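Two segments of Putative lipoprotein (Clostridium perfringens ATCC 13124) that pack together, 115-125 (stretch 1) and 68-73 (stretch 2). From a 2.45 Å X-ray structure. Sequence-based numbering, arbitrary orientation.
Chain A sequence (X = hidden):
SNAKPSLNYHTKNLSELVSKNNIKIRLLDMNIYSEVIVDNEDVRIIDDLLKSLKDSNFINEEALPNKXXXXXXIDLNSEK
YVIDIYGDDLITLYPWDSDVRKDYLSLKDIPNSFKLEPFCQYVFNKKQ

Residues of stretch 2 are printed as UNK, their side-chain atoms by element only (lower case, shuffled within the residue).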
ATOM      1  N   LYS A 115      -4.650  -8.826  -2.969  1.00 25.82           N
ATOM      2  CA  LYS A 115      -5.034  -8.364  -1.623  1.00 27.75           C
ATOM      3  C   LYS A 115      -3.778  -8.253  -0.744  1.00 28.92           C
ATOM      4  O   LYS A 115      -2.968  -9.174  -0.709  1.00 29.66           O
ATOM      5  CB  LYS A 115      -6.044  -9.310  -0.964  1.00 29.54           C
ATOM      6  CG  LYS A 115      -7.368  -9.473  -1.690  1.00 32.10           C
ATOM      7  CD  LYS A 115      -8.265  -8.253  -1.528  1.00 31.12           C
ATOM      8  CE  LYS A 115      -9.724  -8.614  -1.820  1.00 32.67           C
ATOM      9  NZ  LYS A 115     -10.442  -9.250  -0.668  1.00 33.77           N
ATOM     10  N   LEU A 116      -3.622  -7.149  -0.021  1.00 26.00           N
ATOM     11  CA  LEU A 116      -2.364  -6.876   0.667  1.00 26.42           C
ATOM     12  C   LEU A 116      -2.197  -7.535   2.039  1.00 28.97           C
ATOM     13  O   LEU A 116      -1.086  -7.953   2.378  1.00 30.95           O
ATOM     14  CB  LEU A 116      -2.165  -5.370   0.804  1.00 25.38           C
ATOM     15  CG  LEU A 116      -1.836  -4.716  -0.541  1.00 23.83           C
ATOM     16  CD1 LEU A 116      -1.440  -3.241  -0.367  1.00 24.87           C
ATOM     17  CD2 LEU A 116      -0.762  -5.508  -1.287  1.00 21.63           C
ATOM     18  N   GLU A 117      -3.257  -7.617   2.841  1.00 31.41           N
ATOM     19  CA  GLU A 117      -3.138  -8.307   4.133  1.00 32.63           C
ATOM     20  C   GLU A 117      -2.724  -9.802   3.974  1.00 31.72           C
ATOM     21  O   GLU A 117      -1.819 -10.263   4.683  1.00 32.16           O
ATOM     22  CB  GLU A 117      -4.435  -8.195   4.958  1.00 33.52           C
ATOM     23  CG  GLU A 117      -4.310  -8.866   6.345  1.00 35.52           C
ATOM     24  CD  GLU A 117      -5.606  -8.882   7.178  1.00 37.86           C
ATOM     25  OE1 GLU A 117      -6.635  -8.286   6.763  1.00 37.60           O
ATOM     26  OE2 GLU A 117      -5.586  -9.505   8.269  1.00 39.34           O
ATOM     27  N   PRO A 118      -3.360 -10.564   3.053  1.00 29.23           N
ATOM     28  CA  PRO A 118      -2.870 -11.948   2.949  1.00 28.56           C
ATOM     29  C   PRO A 118      -1.514 -12.035   2.254  1.00 28.53           C
ATOM     30  O   PRO A 118      -0.766 -12.991   2.492  1.00 31.81           O
ATOM     31  CB  PRO A 118      -3.953 -12.654   2.126  1.00 28.04           C
ATOM     32  CG  PRO A 118      -4.618 -11.570   1.364  1.00 27.73           C
ATOM     33  CD  PRO A 118      -4.581 -10.353   2.249  1.00 27.82           C
ATOM     34  N   PHE A 119      -1.191 -11.047   1.425  1.00 24.88           N
ATOM     35  CA  PHE A 119       0.144 -10.942   0.845  1.00 25.19           C
ATOM     36  C   PHE A 119       1.230 -10.775   1.923  1.00 28.36           C
ATOM     37  O   PHE A 119       2.287 -11.417   1.859  1.00 31.41           O
ATOM     38  CB  PHE A 119       0.232  -9.764  -0.140  1.00 25.13           C
ATOM     39  CG  PHE A 119       1.618  -9.544  -0.675  1.00 28.73           C
ATOM     40  CD1 PHE A 119       2.101 -10.333  -1.724  1.00 29.04           C
ATOM     41  CD2 PHE A 119       2.457  -8.584  -0.110  1.00 32.59           C
ATOM     42  CE1 PHE A 119       3.383 -10.165  -2.205  1.00 30.75           C
ATOM     43  CE2 PHE A 119       3.745  -8.404  -0.583  1.00 35.00           C
ATOM     44  CZ  PHE A 119       4.211  -9.201  -1.637  1.00 34.63           C
ATOM     45  N   CYS A 120       0.982  -9.902   2.898  1.00 26.19           N
ATOM     46  CA  CYS A 120       1.972  -9.644   3.928  1.00 27.44           C
ATOM     47  C   CYS A 120       2.206 -10.874   4.800  1.00 30.17           C
ATOM     48  O   CYS A 120       3.349 -11.171   5.159  1.00 31.86           O
ATOM     49  CB  CYS A 120       1.555  -8.450   4.784  1.00 27.46           C
ATOM     50  SG  CYS A 120       1.661  -6.860   3.892  1.00 37.67           S
ATOM     51  N   GLN A 121       1.136 -11.605   5.124  1.00 29.46           N
ATOM     52  CA  GLN A 121       1.272 -12.803   5.960  1.00 30.90           C
ATOM     53  C   GLN A 121       2.079 -13.846   5.215  1.00 29.08           C
ATOM     54  O   GLN A 121       2.876 -14.567   5.805  1.00 30.33           O
ATOM     55  CB  GLN A 121      -0.093 -13.367   6.359  1.00 31.73           C
ATOM     56  CG  GLN A 121      -0.788 -12.568   7.457  1.00 33.50           C
ATOM     57  CD  GLN A 121      -2.127 -13.152   7.872  1.00 35.90           C
ATOM     58  OE1 GLN A 121      -2.250 -14.362   8.108  1.00 39.71           O
ATOM     59  NE2 GLN A 121      -3.145 -12.295   7.965  1.00 34.52           N
ATOM     60  N   TYR A 122       1.884 -13.883   3.900  1.00 27.59           N
ATOM     61  CA  TYR A 122       2.579 -14.818   3.030  1.00 26.59           C
ATOM     62  C   TYR A 122       4.087 -14.535   2.937  1.00 29.37           C
ATOM     63  O   TYR A 122       4.893 -15.473   2.994  1.00 31.90           O
ATOM     64  CB  TYR A 122       1.938 -14.796   1.638  1.00 25.16           C
ATOM     65  CG  TYR A 122       2.868 -15.184   0.517  1.00 27.46           C
ATOM     66  CD1 TYR A 122       3.164 -16.514   0.254  1.00 29.24           C
ATOM     67  CD2 TYR A 122       3.444 -14.211  -0.287  1.00 28.87           C
ATOM     68  CE1 TYR A 122       4.020 -16.860  -0.775  1.00 32.18           C
ATOM     69  CE2 TYR A 122       4.298 -14.545  -1.313  1.00 31.02           C
ATOM     70  CZ  TYR A 122       4.581 -15.866  -1.558  1.00 34.11           C
ATOM     71  OH  TYR A 122       5.446 -16.171  -2.594  1.00 38.30           O
ATOM     72  N   VAL A 123       4.479 -13.266   2.794  1.00 26.88           N
ATOM     73  CA  VAL A 123       5.904 -12.943   2.708  1.00 29.26           C
ATOM     74  C   VAL A 123       6.627 -13.355   3.983  1.00 32.56           C
ATOM     75  O   VAL A 123       7.704 -13.950   3.930  1.00 34.80           O
ATOM     76  CB  VAL A 123       6.162 -11.452   2.464  1.00 28.45           C
ATOM     77  CG1 VAL A 123       7.648 -11.151   2.644  1.00 25.42           C
ATOM     78  CG2 VAL A 123       5.692 -11.048   1.080  1.00 24.09           C
ATOM     79  N   PHE A 124       6.004 -13.073   5.125  1.00 32.81           N
ATOM     80  CA  PHE A 124       6.561 -13.440   6.419  1.00 35.34           C
ATOM     81  C   PHE A 124       6.631 -14.954   6.652  1.00 38.11           C
ATOM     82  O   PHE A 124       7.567 -15.441   7.304  1.00 39.69           O
ATOM     83  CB  PHE A 124       5.749 -12.790   7.545  1.00 35.75           C
ATOM     84  CG  PHE A 124       6.110 -11.361   7.794  1.00 36.30           C
ATOM     85  CD1 PHE A 124       5.316 -10.335   7.309  1.00 34.53           C
ATOM     86  CD2 PHE A 124       7.255 -11.038   8.493  1.00 39.42           C
ATOM     87  CE1 PHE A 124       5.646  -9.004   7.522  1.00 35.75           C
ATOM     88  CE2 PHE A 124       7.599  -9.707   8.714  1.00 41.39           C
ATOM     89  CZ  PHE A 124       6.791  -8.686   8.224  1.00 39.18           C
ATOM     90  N   ASN A 125       5.654 -15.702   6.147  1.00 38.18           N
ATOM     91  CA  ASN A 125       5.629 -17.139   6.448  1.00 43.41           C
ATOM     92  C   ASN A 125       6.639 -17.860   5.574  1.00 45.65           C
ATOM     93  O   ASN A 125       7.216 -18.864   5.970  1.00 49.25           O
ATOM     94  CB  ASN A 125       4.226 -17.724   6.273  1.00 42.91           C
ATOM     95  CG  ASN A 125       3.240 -17.211   7.332  1.00 44.51           C
ATOM     96  OD1 ASN A 125       3.623 -16.942   8.485  1.00 47.00           O
ATOM     97  ND2 ASN A 125       1.965 -17.073   6.942  1.00 41.60           N
ATOM     98  N   UNK A  68      -1.931   0.168  12.015  1.00 46.53           N
ATOM     99  CA  UNK A  68      -2.008  -0.830  10.953  1.00 40.62           C
ATOM    100  C   UNK A  68      -1.590  -2.205  11.440  1.00 35.65           C
ATOM    101  O   UNK A  68      -0.979  -2.343  12.502  1.00 38.44           O
ATOM    102  c   UNK A  68      -1.010  -0.312   9.905  1.00 39.95           C
ATOM    103  c   UNK A  68      -0.992   1.246  11.674  1.00 45.00           C
ATOM    104  c   UNK A  68      -0.108   0.604  10.666  1.00 42.19           C
ATOM    105  N   UNK A  69      -1.929  -3.218  10.657  1.00 29.26           N
ATOM    106  CA  UNK A  69      -1.415  -4.545  10.885  1.00 25.82           C
ATOM    107  C   UNK A  69       0.026  -4.597  10.373  1.00 26.09           C
ATOM    108  O   UNK A  69       0.930  -5.131  11.026  1.00 28.35           O
ATOM    109  c   UNK A  69      -4.564  -6.634   9.972  1.00 26.60           C
ATOM    110  c   UNK A  69      -3.745  -5.591  10.704  1.00 26.26           C
ATOM    111  c   UNK A  69      -2.300  -5.577  10.181  1.00 25.05           C
ATOM    112  c   UNK A  69      -3.814  -5.813  12.227  1.00 24.18           C
ATOM    113  N   UNK A  70       0.230  -4.014   9.200  1.00 32.74           N
ATOM    114  CA  UNK A  70       1.516  -4.044   8.533  1.00 28.15           C
ATOM    115  C   UNK A  70       1.812  -2.705   7.885  1.00 26.95           C
ATOM    116  O   UNK A  70       0.897  -1.927   7.560  1.00 26.09           O
ATOM    117  c   UNK A  70       2.295  -7.270   8.543  1.00 26.99           C
ATOM    118  c   UNK A  70       0.089  -7.148   7.623  1.00 28.99           C
ATOM    119  c   UNK A  70       2.068  -8.582   8.939  1.00 28.86           C
ATOM    120  c   UNK A  70       0.850  -9.173   8.665  1.00 31.93           C
ATOM    121  c   UNK A  70      -0.140  -8.465   8.006  1.00 32.09           C
ATOM    122  c   UNK A  70       1.560  -5.116   7.441  1.00 26.20           C
ATOM    123  c   UNK A  70       1.305  -6.532   7.888  1.00 27.17           C
ATOM    124  o   UNK A  70       0.608 -10.467   9.052  1.00 35.25           O
ATOM    125  N   UNK A  71       3.095  -2.480   7.641  1.00 26.05           N
ATOM    126  CA  UNK A  71       3.554  -1.293   6.961  1.00 27.26           C
ATOM    127  C   UNK A  71       4.440  -1.724   5.796  1.00 25.52           C
ATOM    128  O   UNK A  71       5.402  -2.487   5.966  1.00 24.98           O
ATOM    129  c   UNK A  71       4.305  -0.394   7.937  1.00 30.70           C
ATOM    130  c   UNK A  71       4.466   3.372   8.701  1.00 38.32           C
ATOM    131  c   UNK A  71       4.719   1.893   8.897  1.00 38.00           C
ATOM    132  n   UNK A  71       3.058   3.720   8.985  1.00 38.40           N
ATOM    133  c   UNK A  71       4.072   1.084   7.755  1.00 35.15           C
ATOM    134  N   UNK A  72       4.085  -1.253   4.610  1.00 26.03           N
ATOM    135  CA  UNK A  72       4.848  -1.507   3.400  1.00 26.73           C
ATOM    136  C   UNK A  72       5.679  -0.269   2.974  1.00 29.89           C
ATOM    137  O   UNK A  72       5.131   0.806   2.678  1.00 29.72           O
ATOM    138  c   UNK A  72       4.668  -2.150   0.964  1.00 33.30           C
ATOM    139  c   UNK A  72       3.897  -1.933   2.261  1.00 30.20           C
ATOM    140  c   UNK A  72       2.156  -3.788   1.579  1.00 21.71           C
ATOM    141  c   UNK A  72       3.098  -3.183   2.676  1.00 32.59           C
ATOM    142  N   UNK A  73       7.000  -0.420   2.958  1.00 29.13           N
ATOM    143  CA  UNK A  73       7.886   0.651   2.502  1.00 29.14           C
ATOM    144  C   UNK A  73       8.318   0.396   1.079  1.00 31.98           C
ATOM    145  O   UNK A  73       9.059  -0.552   0.801  1.00 33.90           O
ATOM    146  c   UNK A  73       8.758   1.278   4.779  1.00 28.41           C
ATOM    147  c   UNK A  73       8.207   3.094   6.262  1.00 28.48           C
ATOM    148  c   UNK A  73       8.573   0.386   5.827  1.00 28.56           C
ATOM    149  c   UNK A  73       8.552   2.626   5.007  1.00 28.72           C
ATOM    150  c   UNK A  73       9.107   0.787   3.415  1.00 27.65           C
ATOM    151  c   UNK A  73       8.229   0.844   7.081  1.00 27.82           C
ATOM    152  c   UNK A  73       8.040   2.207   7.299  1.00 28.14           C
TER

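Position 68 carries three side-chain carbons and no other element. One of them is bonded to the position's own backbone N, so the chain closes into a five-membered ring that includes N and CA. Only proline is built this way. Its side chain is out of reach of stretch 1 and plays no part in the contact: Pro68.

Position 69 has four carbons: CB, then a second carbon that forks into two terminal ones. Branching at the second carbon identifies leucine over isoleucine, which forks at the first. CA-to-CB points toward the helix, and one terminal carbon approaches the carboxylate of Glu117. With the residue assigned as Leu69, that approach is Leu69 CD1 to Glu117 OE2 at 3.5 Å, a contact between a methyl group and an oxygen at an exposed margin. Glu117 starts sideways, but its extended side chain (chi1 and chi2 both t) brings its end nearer.

Position 70 shows one carbon leading to a six-carbon ring, with a single oxygen on the ring carbon farthest from CB. A para oxygen distinguishes tyrosine from phenylalanine. The ring lies against the helix, touching Glu117, Cys120, Gln121 and Phe124, and the residue has 113 Å² covered by stretch 1, more than any other here. This is Tyr70. Cys120 CB sits over one face, 3.6 Å from the centroid of the Tyr70 ring and 16° off its normal, a CH-pi arrangement; the closest atoms are Cys120 CB and Tyr70 CD2 at 3.5 Å. The Tyr70 OH reaches Gln121 CG at 3.0 Å, a close carbon-oxygen approach.

Position 71 is an unbranched row of four carbons ending in nitrogen, the signature of lysine. CA-to-CB points away from the helix, as expected for the residue between two inward-facing neighbours on a strand, and the side chain makes no contact with stretch 1. The amine of Lys71 is hydrogen-bonded elsewhere in the structure.

Position 72 has four carbons forked at the first, one arm two carbons long: isoleucine. It points toward the helix and is buried. In Ile72, CD1 lies 3.9 Å from Cys120 SG and 4.1 Å from Leu116 CD1.

Position 73 has one carbon and a plain six-carbon ring without oxygen, hence phenylalanine. Phe73 lies out of reach of stretch 1.

The contact is a helix laid nearly at right angles to a strand: the axes of 116-125 and 70-73 cross at 83° and approach to 9.8 Å, burying 367 Å² in total. No hydrogen bond links the stretches, so side-chain packing carries the contact. Cys120 is its pivot, touching both Tyr70 and Ile72; Cys120 CA is 7.3 Å from Tyr70 CA. Phe124 extends the aromatic patch, its ring tilted 21° from that of Tyr70 but slid aside, with centroids 5.8 Å apart and little overlap. Leu116 meets Ile72 at the buried end.

Stretch 2 (68-73) PLYKIF
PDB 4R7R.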